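Local coordinates for protein 11R-lipoxygenase (Gersemia fruticosa, PDB 3VF1) that probably uses a bound non-heme iron to insert molecular oxygen into polyunsaturated fatty acids, in a calcium-dependent manner, at residues A212-S217 and T624-V629; P238-G243 and S581-Y586. All blocks are in the same frame, centred on the assembly; numbering follows the deposited sequence.

Interaction 1. Residues A212-S217 and T624-V629; sequences ANLGLS and TMVSVV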
loop_
_atom_site.group_PDB
_atom_site.type_symbol
_atom_site.label_atom_id
_atom_site.label_comp_id
_atom_site.label_asym_id
_atom_site.label_seq_id
_atom_site.Cartn_x
_atom_site.Cartn_y
_atom_site.Cartn_z
ATOM N N ALA A 212 -3.486 2.668 27.196
ATOM C CA ALA A 212 -4.320 3.637 27.893
ATOM C C ALA A 212 -5.153 4.468 26.923
ATOM O O ALA A 212 -6.266 4.880 27.253
ATOM C CB ALA A 212 -3.455 4.537 28.748
ATOM N N ASN A 213 -4.618 4.718 25.732
ATOM C CA ASN A 213 -5.352 5.466 24.717
ATOM C C ASN A 213 -6.628 4.742 24.299
ATOM O O ASN A 213 -7.606 5.372 23.901
ATOM C CB ASN A 213 -4.474 5.728 23.491
ATOM C CG ASN A 213 -3.435 6.810 23.738
ATOM O OD1 ASN A 213 -3.602 7.657 24.617
ATOM N ND2 ASN A 213 -2.360 6.788 22.956
ATOM N N LEU A 214 -6.611 3.417 24.394
ATOM C CA LEU A 214 -7.774 2.607 24.048
ATOM C C LEU A 214 -8.630 2.306 25.276
ATOM O O LEU A 214 -9.677 1.669 25.170
ATOM C CB LEU A 214 -7.330 1.295 23.399
ATOM C CG LEU A 214 -6.481 1.427 22.134
ATOM C CD1 LEU A 214 -6.074 0.054 21.626
ATOM C CD2 LEU A 214 -7.231 2.200 21.058
ATOM N N GLY A 215 -8.178 2.759 26.442
ATOM C CA GLY A 215 -8.902 2.533 27.680
ATOM C C GLY A 215 -8.743 1.111 28.183
ATOM O O GLY A 215 -9.650 0.562 28.811
ATOM N N LEU A 216 -7.584 0.516 27.912
ATOM C CA LEU A 216 -7.335 -0.880 28.256
ATOM C C LEU A 216 -6.023 -1.066 29.016
ATOM O O LEU A 216 -5.451 -2.157 29.019
ATOM C CB LEU A 216 -7.310 -1.729 26.984
ATOM C CG LEU A 216 -8.608 -1.767 26.178
ATOM C CD1 LEU A 216 -8.388 -2.449 24.836
ATOM C CD2 LEU A 216 -9.696 -2.472 26.964
ATOM N N SER A 217 -5.547 -0.007 29.666
ATOM C CA SER A 217 -4.265 -0.056 30.361
ATOM C C SER A 217 -4.292 -1.036 31.532
ATOM O O SER A 217 -3.245 -1.479 32.003
ATOM C CB SER A 217 -3.862 1.337 30.850
ATOM O OG SER A 217 -4.742 1.808 31.855
ATOM N N THR A 624 -2.370 -5.757 22.296
ATOM C CA THR A 624 -1.265 -5.318 21.453
ATOM C C THR A 624 -1.678 -5.323 19.988
ATOM O O THR A 624 -1.349 -4.401 19.241
ATOM C CB THR A 624 -0.022 -6.211 21.631
ATOM O OG1 THR A 624 0.538 -6.004 22.934
ATOM C CG2 THR A 624 1.032 -5.886 20.576
ATOM N N MET A 625 -2.404 -6.357 19.577
ATOM C CA MET A 625 -2.830 -6.477 18.189
ATOM C C MET A 625 -3.827 -5.382 17.825
ATOM O O MET A 625 -3.745 -4.798 16.747
ATOM C CB MET A 625 -3.451 -7.850 17.929
ATOM C CG MET A 625 -3.838 -8.074 16.473
ATOM S SD MET A 625 -2.452 -7.788 15.351
ATOM C CE MET A 625 -3.208 -8.143 13.766
ATOM N N VAL A 626 -4.765 -5.109 18.723
ATOM C CA VAL A 626 -5.777 -4.085 18.482
ATOM C C VAL A 626 -5.142 -2.702 18.398
ATOM O O VAL A 626 -5.556 -1.867 17.595
ATOM C CB VAL A 626 -6.856 -4.081 19.584
ATOM C CG1 VAL A 626 -7.745 -2.849 19.462
ATOM C CG2 VAL A 626 -7.687 -5.352 19.513
ATOM N N SER A 627 -4.135 -2.464 19.233
ATOM C CA SER A 627 -3.414 -1.198 19.214
ATOM C C SER A 627 -2.705 -1.022 17.876
ATOM O O SER A 627 -2.699 0.067 17.302
ATOM C CB SER A 627 -2.397 -1.149 20.358
ATOM O OG SER A 627 -1.752 0.111 20.416
ATOM N N VAL A 628 -2.113 -2.105 17.384
ATOM C CA VAL A 628 -1.398 -2.082 16.113
ATOM C C VAL A 628 -2.356 -1.885 14.943
ATOM O O VAL A 628 -2.173 -0.980 14.129
ATOM C CB VAL A 628 -0.596 -3.379 15.904
ATOM C CG1 VAL A 628 -0.173 -3.526 14.445
ATOM C CG2 VAL A 628 0.619 -3.400 16.824
ATOM N N VAL A 629 -3.377 -2.732 14.862
ATOM C CA VAL A 629 -4.355 -2.649 13.782
ATOM C C VAL A 629 -5.029 -1.281 13.759
ATOM O O VAL A 629 -5.325 -0.743 12.695
ATOM C CB VAL A 629 -5.432 -3.741 13.911
ATOM C CG1 VAL A 629 -6.611 -3.448 12.987
ATOM C CG2 VAL A 629 -4.839 -5.103 13.602
#

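Interaction 2. Residues P238-G243 and S581-Y586; sequences PAIKSG and SQMATY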
loop_
_atom_site.group_PDB
_atom_site.type_symbol
_atom_site.label_atom_id
_atom_site.label_comp_id
_atom_site.label_asym_id
_atom_site.label_seq_id
_atom_site.Cartn_x
_atom_site.Cartn_y
_atom_site.Cartn_z
ATOM N N PRO A 238 -15.087 2.569 23.049
ATOM C CA PRO A 238 -15.451 3.750 22.260
ATOM C C PRO A 238 -14.246 4.377 21.559
ATOM O O PRO A 238 -14.422 5.156 20.622
ATOM C CB PRO A 238 -16.023 4.706 23.311
ATOM C CG PRO A 238 -16.535 3.812 24.387
ATOM C CD PRO A 238 -15.574 2.663 24.437
ATOM N N ALA A 239 -13.041 4.038 22.011
ATOM C CA ALA A 239 -11.822 4.524 21.374
ATOM C C ALA A 239 -11.698 3.960 19.959
ATOM O O ALA A 239 -11.082 4.571 19.086
ATOM C CB ALA A 239 -10.607 4.154 22.205
ATOM N N ILE A 240 -12.284 2.786 19.743
ATOM C CA ILE A 240 -12.358 2.196 18.412
ATOM C C ILE A 240 -13.618 2.713 17.729
ATOM O O ILE A 240 -14.724 2.253 18.010
ATOM C CB ILE A 240 -12.404 0.660 18.475
ATOM C CG1 ILE A 240 -11.292 0.127 19.382
ATOM C CG2 ILE A 240 -12.287 0.067 17.078
ATOM C CD1 ILE A 240 -9.902 0.542 18.956
ATOM N N LYS A 241 -13.443 3.673 16.827
ATOM C CA LYS A 241 -14.570 4.417 16.273
ATOM C C LYS A 241 -15.376 3.630 15.242
ATOM O O LYS A 241 -16.542 3.942 14.996
ATOM C CB LYS A 241 -14.080 5.735 15.674
ATOM C CG LYS A 241 -13.365 6.612 16.687
ATOM C CD LYS A 241 -13.111 8.015 16.163
ATOM C CE LYS A 241 -12.410 8.873 17.207
ATOM N NZ LYS A 241 -13.179 8.958 18.485
ATOM N N SER A 242 -14.763 2.615 14.641
ATOM C CA SER A 242 -15.473 1.776 13.683
ATOM C C SER A 242 -16.497 0.885 14.386
ATOM O O SER A 242 -17.409 0.355 13.753
ATOM C CB SER A 242 -14.495 0.919 12.879
ATOM O OG SER A 242 -13.665 0.145 13.725
ATOM N N GLY A 243 -16.341 0.722 15.698
ATOM C CA GLY A 243 -17.287 -0.044 16.489
ATOM C C GLY A 243 -17.028 -1.538 16.457
ATOM O O GLY A 243 -15.954 -1.987 16.054
ATOM N N SER A 581 -9.032 -2.750 5.907
ATOM C CA SER A 581 -10.038 -3.747 6.248
ATOM C C SER A 581 -9.607 -4.559 7.467
ATOM O O SER A 581 -10.307 -5.481 7.888
ATOM C CB SER A 581 -10.257 -4.687 5.066
ATOM O OG SER A 581 -9.051 -5.350 4.726
ATOM N N GLN A 582 -8.458 -4.208 8.035
ATOM C CA GLN A 582 -7.845 -5.009 9.092
ATOM C C GLN A 582 -8.600 -4.975 10.419
ATOM O O GLN A 582 -8.490 -5.905 11.213
ATOM C CB GLN A 582 -6.398 -4.571 9.320
ATOM C CG GLN A 582 -5.415 -5.162 8.330
ATOM C CD GLN A 582 -3.984 -4.777 8.637
ATOM O OE1 GLN A 582 -3.165 -5.619 8.998
ATOM N NE2 GLN A 582 -3.676 -3.495 8.492
ATOM N N MET A 583 -9.358 -3.914 10.672
ATOM C CA MET A 583 -10.098 -3.823 11.926
ATOM C C MET A 583 -11.336 -4.712 11.874
ATOM O O MET A 583 -11.715 -5.326 12.869
ATOM C CB MET A 583 -10.493 -2.377 12.233
ATOM C CG MET A 583 -11.161 -2.209 13.593
ATOM S SD MET A 583 -10.149 -2.810 14.966
ATOM C CE MET A 583 -8.983 -1.460 15.149
ATOM N N ALA A 584 -11.964 -4.778 10.704
ATOM C CA ALA A 584 -13.098 -5.666 10.498
ATOM C C ALA A 584 -12.656 -7.122 10.596
ATOM O O ALA A 584 -13.439 -7.996 10.965
ATOM C CB ALA A 584 -13.733 -5.401 9.143
ATOM N N THR A 585 -11.394 -7.375 10.268
ATOM C CA THR A 585 -10.867 -8.734 10.213
ATOM C C THR A 585 -10.241 -9.172 11.535
ATOM O O THR A 585 -10.463 -10.294 11.990
ATOM C CB THR A 585 -9.816 -8.869 9.091
ATOM O OG1 THR A 585 -10.444 -8.654 7.820
ATOM C CG2 THR A 585 -9.173 -10.248 9.106
ATOM N N TYR A 586 -9.464 -8.287 12.150
ATOM C CA TYR A 586 -8.729 -8.631 13.365
ATOM C C TYR A 586 -9.328 -8.005 14.622
ATOM O O TYR A 586 -8.907 -8.322 15.735
ATOM C CB TYR A 586 -7.263 -8.214 13.234
ATOM C CG TYR A 586 -6.534 -8.915 12.113
ATOM C CD1 TYR A 586 -6.083 -10.220 12.262
ATOM C CD2 TYR A 586 -6.294 -8.273 10.905
ATOM C CE1 TYR A 586 -5.416 -10.866 11.240
ATOM C CE2 TYR A 586 -5.628 -8.909 9.880
ATOM C CZ TYR A 586 -5.190 -10.205 10.052
ATOM O OH TYR A 586 -4.525 -10.839 9.030
#

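Interaction 1. Residues A212-S217 and T624-V629
L214 turns CG opposite its own carbonyl carbon (chi1 -58°) and extends CD1 away from CA (chi2 178°), which carries this one methyl across to the helix of T624-V629. On the other side V626 sets CG1 anti to its backbone N (chi1 169°), and that branch meets the leucine: CG1 of V626 and CD1 of L214 lie 4.0 Å apart. The same methyl also rests on the helix backbone, with CD1 of L214 3.8 Å from CA of S627 and 4.0 Å from N of S627. CB of S627 flanks it at 4.1 Å from CD1 of L214. A single leucine tip therefore touches two consecutive residues, partly over the main chain itself.

L214 is delivered by the end of helix 208-213. G215 follows with positive phi and ends the helix in a Schellman motif, two bonds running back into the last turn; one of them is N of G215 to O of A212, 3.0 Å. The chain thus turns off the helix just beyond the leucine. The contact joins this short helix end to helix 619-632 of the lipoxygenase domain, with 100 Å² buried over both sides and no hydrogen bond between the segments.

The loop with L235, T237 and I240 lies alongside. I240 packs on L214 and L235 on V626, while the hydroxyl of T237 bonds to the carbonyl O of L214. Helix 208-213 itself adds D210 against S627 and F211 against T624.

Interaction 2. Residues P238-G243 and S581-Y586
S242 and M583 bring the two backbones closest, CA to CA 8.0 Å. On one side the chain makes a type I beta turn from I240 to G243, closed by N of G243 bonding to O of I240 at 3.2 Å. On the other it forms the short helix 582-586, and side chains alone bridge the gap. Both segments belong to the lipoxygenase domain, and helix 582-586 follows closely on helix 557-579, which carries the iron ligands H575 and N579.

Both touching residues of the turn converge on M583. Its CG stands anti to the backbone N (chi1 -175°), and the chain then bends at chi2 (57°) and again at chi3 (78°), folding the thioether back instead of extending it. The curled end lies across I240, where CG2 comes within 4.1 Å of CE and 4.2 Å of SD of M583. Nearer the root of the methionine, OG of S242 sits 3.4 Å from CG of M583. N630 of helix 619-632 also packs on I240.

A hydroxyl meets a methylene at the exposed serine and a methyl meets a thioether at the buried isoleucine; with no hydrogen bond between the segments, the contact gives no directional tie and depends on van der Waals fit.

In the fold
The centres of the two interactions lie 11 Å apart, and the chain between A212 and V629 contains both halves of interaction 2. They meet directly on both sides. CB of A239 touches CA of L214 at 3.7 Å, while CG1 of V629 packs 3.6 Å from O of Q582 and 3.6 Å from N of M583. Helix 619-632 is thus contacted by L214 from 212-217 and by the helix of 581-586. Interaction 2 lies nearer the metal: the M583 side chain is about 13 Å from the iron and about 9 Å from the side chain of N579, an iron ligand whose carbonyl O bonds to NE2 of Q582. Interaction 1 lies away from the iron site.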